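Alpha-1,2-Mannosidase (Trichoderma reesei, PDB 1HCU) probably removes alpha-1,2-linked mannose residues from N-linked high-mannose glycans, as a calcium-dependent glycoside hydrolase of family 47. Local coordinates at residues Ser397-Tyr402 with Tyr462-Glu467; Ala401-Gly406 with Asp470-Ala475. All blocks are in the same frame, centred on the assembly; numbering follows the deposited sequence.

Interaction 1 of 2, residues Ser397-Tyr402 with Tyr462-Glu467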
ATOM      1  N   SER A 397       8.457  -3.989  -2.895  1.00 10.00           N
ATOM      2  CA  SER A 397       9.752  -4.163  -2.258  1.00 12.25           C
ATOM      3  C   SER A 397      10.882  -4.438  -3.245  1.00 12.41           C
ATOM      4  O   SER A 397      11.988  -3.926  -3.075  1.00 11.59           O
ATOM      5  CB  SER A 397       9.675  -5.250  -1.187  1.00 11.25           C
ATOM      6  OG  SER A 397       8.889  -4.786  -0.102  1.00 10.61           O
ATOM      7  N   LEU A 398      10.605  -5.231  -4.277  1.00 12.29           N
ATOM      8  CA  LEU A 398      11.613  -5.522  -5.278  1.00 12.48           C
ATOM      9  C   LEU A 398      12.006  -4.212  -5.953  1.00 14.16           C
ATOM     10  O   LEU A 398      13.184  -3.967  -6.222  1.00 16.80           O
ATOM     11  CB  LEU A 398      11.070  -6.503  -6.317  1.00 12.30           C
ATOM     12  CG  LEU A 398      10.809  -7.920  -5.791  1.00 13.85           C
ATOM     13  CD1 LEU A 398      10.032  -8.715  -6.836  1.00 12.01           C
ATOM     14  CD2 LEU A 398      12.137  -8.598  -5.460  1.00  9.04           C
ATOM     15  N   TYR A 399      11.017  -3.367  -6.219  1.00 12.88           N
ATOM     16  CA  TYR A 399      11.283  -2.085  -6.847  1.00 12.57           C
ATOM     17  C   TYR A 399      12.275  -1.269  -6.013  1.00 13.99           C
ATOM     18  O   TYR A 399      13.287  -0.804  -6.541  1.00 15.29           O
ATOM     19  CB  TYR A 399       9.974  -1.315  -7.060  1.00 11.27           C
ATOM     20  CG  TYR A 399      10.170   0.134  -7.433  1.00 13.35           C
ATOM     21  CD1 TYR A 399       9.914   1.145  -6.507  1.00 13.34           C
ATOM     22  CD2 TYR A 399      10.647   0.499  -8.692  1.00 10.66           C
ATOM     23  CE1 TYR A 399      10.132   2.477  -6.822  1.00 12.52           C
ATOM     24  CE2 TYR A 399      10.871   1.837  -9.016  1.00 10.37           C
ATOM     25  CZ  TYR A 399      10.613   2.818  -8.076  1.00 12.11           C
ATOM     26  OH  TYR A 399      10.851   4.145  -8.370  1.00 13.76           O
ATOM     27  N   TYR A 400      12.004  -1.105  -4.717  1.00 13.96           N
ATOM     28  CA  TYR A 400      12.917  -0.350  -3.855  1.00 13.12           C
ATOM     29  C   TYR A 400      14.317  -0.964  -3.840  1.00 15.17           C
ATOM     30  O   TYR A 400      15.320  -0.232  -3.866  1.00 16.11           O
ATOM     31  CB  TYR A 400      12.406  -0.278  -2.414  1.00 11.20           C
ATOM     32  CG  TYR A 400      11.338   0.764  -2.165  1.00 10.69           C
ATOM     33  CD1 TYR A 400       9.986   0.452  -2.306  1.00  8.89           C
ATOM     34  CD2 TYR A 400      11.682   2.064  -1.765  1.00 10.81           C
ATOM     35  CE1 TYR A 400       9.000   1.399  -2.052  1.00  8.81           C
ATOM     36  CE2 TYR A 400      10.701   3.025  -1.510  1.00 10.82           C
ATOM     37  CZ  TYR A 400       9.359   2.680  -1.654  1.00  9.79           C
ATOM     38  OH  TYR A 400       8.376   3.595  -1.372  1.00 11.11           O
ATOM     39  N   ALA A 401      14.383  -2.298  -3.785  1.00 14.02           N
ATOM     40  CA  ALA A 401      15.663  -3.009  -3.767  1.00 13.43           C
ATOM     41  C   ALA A 401      16.506  -2.624  -4.988  1.00 13.61           C
ATOM     42  O   ALA A 401      17.714  -2.368  -4.869  1.00 14.41           O
ATOM     43  CB  ALA A 401      15.433  -4.517  -3.735  1.00 12.36           C
ATOM     44  N   TYR A 402      15.862  -2.555  -6.150  1.00 12.02           N
ATOM     45  CA  TYR A 402      16.551  -2.180  -7.380  1.00 12.99           C
ATOM     46  C   TYR A 402      16.986  -0.707  -7.357  1.00 12.56           C
ATOM     47  O   TYR A 402      18.123  -0.388  -7.695  1.00 13.26           O
ATOM     48  CB  TYR A 402      15.657  -2.442  -8.608  1.00 11.72           C
ATOM     49  CG  TYR A 402      16.287  -1.961  -9.893  1.00 12.39           C
ATOM     50  CD1 TYR A 402      15.865  -0.782 -10.505  1.00 11.64           C
ATOM     51  CD2 TYR A 402      17.390  -2.625 -10.438  1.00 13.81           C
ATOM     52  CE1 TYR A 402      16.528  -0.268 -11.610  1.00  8.20           C
ATOM     53  CE2 TYR A 402      18.061  -2.117 -11.545  1.00 11.96           C
ATOM     54  CZ  TYR A 402      17.629  -0.937 -12.122  1.00  9.82           C
ATOM     55  OH  TYR A 402      18.324  -0.405 -13.180  1.00  7.85           O
ATOM     56  N   TYR A 462       6.002  -1.324 -13.686  1.00 11.93           N
ATOM     57  CA  TYR A 462       6.408  -0.457 -14.775  1.00 11.70           C
ATOM     58  C   TYR A 462       7.643   0.386 -14.440  1.00 13.47           C
ATOM     59  O   TYR A 462       8.610   0.420 -15.205  1.00 14.06           O
ATOM     60  CB  TYR A 462       5.259   0.471 -15.136  1.00 11.12           C
ATOM     61  CG  TYR A 462       5.618   1.462 -16.202  1.00 13.16           C
ATOM     62  CD1 TYR A 462       5.782   1.055 -17.520  1.00 14.44           C
ATOM     63  CD2 TYR A 462       5.821   2.803 -15.892  1.00 13.57           C
ATOM     64  CE1 TYR A 462       6.138   1.950 -18.506  1.00 14.67           C
ATOM     65  CE2 TYR A 462       6.181   3.712 -16.875  1.00 15.24           C
ATOM     66  CZ  TYR A 462       6.336   3.274 -18.180  1.00 15.11           C
ATOM     67  OH  TYR A 462       6.678   4.157 -19.167  1.00 20.45           O
ATOM     68  N   LEU A 463       7.601   1.064 -13.296  1.00 12.70           N
ATOM     69  CA  LEU A 463       8.689   1.935 -12.872  1.00 12.46           C
ATOM     70  C   LEU A 463      10.032   1.241 -12.722  1.00 12.22           C
ATOM     71  O   LEU A 463      11.081   1.863 -12.903  1.00 11.40           O
ATOM     72  CB  LEU A 463       8.322   2.638 -11.554  1.00 13.33           C
ATOM     73  CG  LEU A 463       7.158   3.635 -11.665  1.00 13.78           C
ATOM     74  CD1 LEU A 463       6.802   4.194 -10.281  1.00  9.87           C
ATOM     75  CD2 LEU A 463       7.554   4.758 -12.621  1.00 10.57           C
ATOM     76  N   ILE A 464      10.018  -0.045 -12.399  1.00 11.97           N
ATOM     77  CA  ILE A 464      11.276  -0.747 -12.243  1.00 13.60           C
ATOM     78  C   ILE A 464      11.959  -1.004 -13.606  1.00 15.41           C
ATOM     79  O   ILE A 464      13.174  -1.212 -13.661  1.00 15.37           O
ATOM     80  CB  ILE A 464      11.074  -2.060 -11.439  1.00 13.17           C
ATOM     81  CG1 ILE A 464      12.422  -2.533 -10.892  1.00 15.19           C
ATOM     82  CG2 ILE A 464      10.402  -3.114 -12.293  1.00 15.38           C
ATOM     83  CD1 ILE A 464      12.317  -3.672  -9.896  1.00 15.56           C
ATOM     84  N   PHE A 465      11.188  -0.948 -14.696  1.00 14.79           N
ATOM     85  CA  PHE A 465      11.728  -1.153 -16.050  1.00 15.93           C
ATOM     86  C   PHE A 465      11.760   0.170 -16.845  1.00 18.22           C
ATOM     87  O   PHE A 465      12.441   0.282 -17.866  1.00 17.87           O
ATOM     88  CB  PHE A 465      10.876  -2.179 -16.828  1.00 11.23           C
ATOM     89  CG  PHE A 465      10.726  -3.524 -16.137  1.00  9.23           C
ATOM     90  CD1 PHE A 465      11.850  -4.290 -15.811  1.00  6.42           C
ATOM     91  CD2 PHE A 465       9.460  -4.029 -15.828  1.00  4.24           C
ATOM     92  CE1 PHE A 465      11.712  -5.531 -15.193  1.00  6.54           C
ATOM     93  CE2 PHE A 465       9.313  -5.270 -15.206  1.00  6.02           C
ATOM     94  CZ  PHE A 465      10.442  -6.027 -14.887  1.00  4.85           C
ATOM     95  N   ALA A 466      11.022   1.165 -16.355  1.00 20.07           N
ATOM     96  CA  ALA A 466      10.905   2.472 -17.001  1.00 21.67           C
ATOM     97  C   ALA A 466      12.127   3.384 -16.950  1.00 23.18           C
ATOM     98  O   ALA A 466      13.115   3.099 -16.274  1.00 23.89           O
ATOM     99  CB  ALA A 466       9.696   3.223 -16.427  1.00 19.73           C
ATOM    100  N   GLU A 467      12.022   4.494 -17.675  1.00 25.00           N
ATOM    101  CA  GLU A 467      13.076   5.497 -17.762  1.00 28.30           C
ATOM    102  C   GLU A 467      13.064   6.366 -16.508  1.00 28.18           C
ATOM    103  O   GLU A 467      12.063   6.430 -15.794  1.00 27.58           O
ATOM    104  CB  GLU A 467      12.850   6.388 -18.990  1.00 32.10           C
ATOM    105  CG  GLU A 467      12.710   5.644 -20.319  1.00 38.49           C
ATOM    106  CD  GLU A 467      14.039   5.125 -20.858  1.00 42.44           C
ATOM    107  OE1 GLU A 467      14.993   5.934 -20.986  1.00 45.11           O
ATOM    108  OE2 GLU A 467      14.128   3.912 -21.160  1.00 43.14           O
TER
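L463 and I464 bring helix 451-465 against Y399 and Y402 of helix 393-405. This is helix-to-helix packing in the (alpha/alpha)7 barrel of glycoside hydrolase family 47. It is buried and apolar, with no hydrogen bond between the two segments. L463 comes first and touches with its CB, which lies 3.7 Å from Y399 CE2. I464 follows and does most of the work. Its CB sits at the edge of the Y399 ring, near the ring plane, 3.8 Å from Y399 CD2. The Y399 and I464 side chains run past one another, pointing opposite ways. The Y399 hydroxyl is hydrogen-bonded to V473 N beyond the helix pair. An alanine at Y399 would probably open a gap beside L463 CB and I464 CB and leave V473 N without this partner. I464 CG2 lies over the centre of the F465 ring, 3.6 Å above its plane. I464 CG1 is 3.9 Å from Y402 CD1. I464 O is satisfied by Q411 of helix 408-425. The extended chain of I464 (chi2 170°) ends at CD1, which rests 3.6 Å from Y399 CA and 3.8 Å from Y402 CB.

Interaction 2 of 2, residues Ala401-Gly406 with Asp470-Ala475; sequences AYRVTG and DVQVQA
R403 reaches from the last turn of helix 393-405 to the backbone of V473. Its NE donates to V473 O at 3.0 Å, with an N-H...O angle of 157°. The oxygen lies at the edge of the guanidinium, close to its plane. R403 NH2 adds a weak bond to the same oxygen, so one carbonyl takes both. R403 NH1 goes elsewhere, to a salt bridge with E468. The R403 chain curls at chi2 (-58°) and chi3 (-47°), and this brings NE round to V473 O. Q472 CB lies over the centre of one guanidinium face, 3.8 Å above its plane. V473 CG2 packs against the aliphatic start of R403, at CB and CG. In the family 47 (alpha/alpha)7 barrel, this contact joins the C-terminal part of a barrel helix to the loop that follows helix 451-465. A single water ties the two backbones together. It donates to R403 O at 3.0 Å and accepts from A475 N at 2.7 Å, with a weak bond from R403 NH2. Within the loop, Q474 NE2 donates to Q472 O at 2.9 Å from above the carbonyl plane. On the helix, A401 O accepts from both T405 N and T405 OG1. A475 CB packs beside the R403 carbonyl, 3.2 Å from R403 O. The same methyl lies 3.8 Å from V404 CA, with V404 CG2 a little farther off.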
ATOM      1  N   ALA A 401      14.383  -2.298  -3.785  1.00 14.02           N
ATOM      2  CA  ALA A 401      15.663  -3.009  -3.767  1.00 13.43           C
ATOM      3  C   ALA A 401      16.506  -2.624  -4.988  1.00 13.61           C
ATOM      4  O   ALA A 401      17.714  -2.368  -4.869  1.00 14.41           O
ATOM      5  CB  ALA A 401      15.433  -4.517  -3.735  1.00 12.36           C
ATOM      6  N   TYR A 402      15.862  -2.555  -6.150  1.00 12.02           N
ATOM      7  CA  TYR A 402      16.551  -2.180  -7.380  1.00 12.99           C
ATOM      8  C   TYR A 402      16.986  -0.707  -7.357  1.00 12.56           C
ATOM      9  O   TYR A 402      18.123  -0.388  -7.695  1.00 13.26           O
ATOM     10  CB  TYR A 402      15.657  -2.442  -8.608  1.00 11.72           C
ATOM     11  CG  TYR A 402      16.287  -1.961  -9.893  1.00 12.39           C
ATOM     12  CD1 TYR A 402      15.865  -0.782 -10.505  1.00 11.64           C
ATOM     13  CD2 TYR A 402      17.390  -2.625 -10.438  1.00 13.81           C
ATOM     14  CE1 TYR A 402      16.528  -0.268 -11.610  1.00  8.20           C
ATOM     15  CE2 TYR A 402      18.061  -2.117 -11.545  1.00 11.96           C
ATOM     16  CZ  TYR A 402      17.629  -0.937 -12.122  1.00  9.82           C
ATOM     17  OH  TYR A 402      18.324  -0.405 -13.180  1.00  7.85           O
ATOM     18  N   ARG A 403      16.085   0.186  -6.951  1.00 12.34           N
ATOM     19  CA  ARG A 403      16.401   1.618  -6.895  1.00 12.63           C
ATOM     20  C   ARG A 403      17.554   1.938  -5.958  1.00 11.75           C
ATOM     21  O   ARG A 403      18.250   2.935  -6.155  1.00 11.67           O
ATOM     22  CB  ARG A 403      15.176   2.437  -6.462  1.00 12.02           C
ATOM     23  CG  ARG A 403      13.984   2.372  -7.414  1.00 15.48           C
ATOM     24  CD  ARG A 403      14.347   2.843  -8.815  1.00 12.71           C
ATOM     25  NE  ARG A 403      15.093   4.091  -8.763  1.00 12.79           N
ATOM     26  CZ  ARG A 403      15.651   4.684  -9.816  1.00 13.01           C
ATOM     27  NH1 ARG A 403      15.549   4.152 -11.024  1.00 11.30           N
ATOM     28  NH2 ARG A 403      16.333   5.804  -9.649  1.00 12.69           N
ATOM     29  N   VAL A 404      17.749   1.114  -4.928  1.00 12.02           N
ATOM     30  CA  VAL A 404      18.844   1.362  -3.995  1.00 11.69           C
ATOM     31  C   VAL A 404      20.149   0.656  -4.379  1.00 13.20           C
ATOM     32  O   VAL A 404      21.217   1.118  -3.994  1.00 15.67           O
ATOM     33  CB  VAL A 404      18.470   0.975  -2.529  1.00 11.28           C
ATOM     34  CG1 VAL A 404      18.589  -0.529  -2.308  1.00 10.93           C
ATOM     35  CG2 VAL A 404      19.360   1.728  -1.559  1.00  8.10           C
ATOM     36  N   THR A 405      20.078  -0.444  -5.131  1.00 13.45           N
ATOM     37  CA  THR A 405      21.304  -1.158  -5.521  1.00 13.31           C
ATOM     38  C   THR A 405      21.756  -0.937  -6.968  1.00 15.19           C
ATOM     39  O   THR A 405      22.955  -0.905  -7.256  1.00 14.56           O
ATOM     40  CB  THR A 405      21.186  -2.696  -5.359  1.00 12.14           C
ATOM     41  OG1 THR A 405      20.219  -3.200  -6.290  1.00 13.20           O
ATOM     42  CG2 THR A 405      20.790  -3.075  -3.949  1.00 12.79           C
ATOM     43  N   GLY A 406      20.800  -0.808  -7.880  1.00 15.99           N
ATOM     44  CA  GLY A 406      21.153  -0.642  -9.277  1.00 15.56           C
ATOM     45  C   GLY A 406      21.508  -1.995  -9.873  1.00 17.36           C
ATOM     46  O   GLY A 406      22.025  -2.080 -10.983  1.00 19.89           O
ATOM     47  N   ASP A 470      11.339  12.112 -11.886  1.00 26.63           N
ATOM     48  CA  ASP A 470      11.323  12.560 -10.498  1.00 27.10           C
ATOM     49  C   ASP A 470      10.526  11.623  -9.593  1.00 24.39           C
ATOM     50  O   ASP A 470      10.701  11.620  -8.382  1.00 23.41           O
ATOM     51  CB  ASP A 470      10.737  13.971 -10.406  1.00 31.48           C
ATOM     52  CG  ASP A 470      11.677  15.025 -10.945  1.00 36.59           C
ATOM     53  OD1 ASP A 470      11.887  15.078 -12.179  1.00 40.43           O
ATOM     54  OD2 ASP A 470      12.218  15.797 -10.127  1.00 39.09           O
ATOM     55  N   VAL A 471       9.644  10.837 -10.188  1.00 21.29           N
ATOM     56  CA  VAL A 471       8.826   9.913  -9.429  1.00 21.31           C
ATOM     57  C   VAL A 471       9.659   8.749  -8.893  1.00 20.27           C
ATOM     58  O   VAL A 471       9.373   8.227  -7.823  1.00 19.85           O
ATOM     59  CB  VAL A 471       7.683   9.368 -10.306  1.00 22.07           C
ATOM     60  CG1 VAL A 471       6.793   8.443  -9.495  1.00 23.82           C
ATOM     61  CG2 VAL A 471       6.877  10.526 -10.862  1.00 22.60           C
ATOM     62  N   GLN A 472      10.693   8.357  -9.637  1.00 19.52           N
ATOM     63  CA  GLN A 472      11.568   7.255  -9.235  1.00 18.78           C
ATOM     64  C   GLN A 472      12.270   7.598  -7.917  1.00 19.48           C
ATOM     65  O   GLN A 472      12.703   8.732  -7.714  1.00 18.06           O
ATOM     66  CB  GLN A 472      12.631   6.993 -10.316  1.00 18.32           C
ATOM     67  CG  GLN A 472      12.107   6.557 -11.699  1.00 16.87           C
ATOM     68  CD  GLN A 472      11.867   5.053 -11.824  1.00 18.05           C
ATOM     69  OE1 GLN A 472      11.540   4.557 -12.906  1.00 18.12           O
ATOM     70  NE2 GLN A 472      12.032   4.326 -10.728  1.00 16.93           N
ATOM     71  N   VAL A 473      12.391   6.629  -7.016  1.00 18.55           N
ATOM     72  CA  VAL A 473      13.064   6.912  -5.756  1.00 19.84           C
ATOM     73  C   VAL A 473      14.589   6.968  -5.967  1.00 20.24           C
ATOM     74  O   VAL A 473      15.182   6.055  -6.543  1.00 17.49           O
ATOM     75  CB  VAL A 473      12.701   5.860  -4.674  1.00 19.56           C
ATOM     76  CG1 VAL A 473      11.198   5.875  -4.410  1.00 19.83           C
ATOM     77  CG2 VAL A 473      13.115   4.498  -5.122  1.00 24.08           C
ATOM     78  N   GLN A 474      15.211   8.060  -5.522  1.00 20.52           N
ATOM     79  CA  GLN A 474      16.653   8.244  -5.666  1.00 23.24           C
ATOM     80  C   GLN A 474      17.419   7.662  -4.479  1.00 23.60           C
ATOM     81  O   GLN A 474      17.180   8.031  -3.325  1.00 23.50           O
ATOM     82  CB  GLN A 474      16.985   9.733  -5.805  1.00 25.62           C
ATOM     83  CG  GLN A 474      16.201  10.458  -6.897  1.00 28.19           C
ATOM     84  CD  GLN A 474      16.375   9.829  -8.263  1.00 29.73           C
ATOM     85  OE1 GLN A 474      17.493   9.606  -8.714  1.00 30.95           O
ATOM     86  NE2 GLN A 474      15.263   9.547  -8.932  1.00 31.51           N
ATOM     87  N   ALA A 475      18.347   6.757  -4.779  1.00 23.94           N
ATOM     88  CA  ALA A 475      19.157   6.094  -3.763  1.00 24.36           C
ATOM     89  C   ALA A 475      20.084   7.041  -3.013  1.00 24.62           C
ATOM     90  O   ALA A 475      20.392   6.820  -1.844  1.00 24.90           O
ATOM     91  CB  ALA A 475      19.974   4.982  -4.400  1.00 24.29           C
TER
HETATM   92  O   HOH W   1      18.435   5.741  -7.320  1.00 23.38           O

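Both contacts use helix 393-405, and their segments share A401 and Y402. Interaction 1 is the core contact. All its touching residues are buried, and mostly apolar side chains meet between two helices. Interaction 2 lies about 7 Å away, centre to centre, and farther from the middle of the chain. It is only partly buried. There a helix meets an irregular loop, through a charged side chain, backbone carbonyls and a water. Its segments bury slightly more surface, 288 against 237 Å². The Y399 hydroxyl links the two sites through V473 N. Segment 462-467 meets the helix at 398-402, and 470-475 meets it at 403-404.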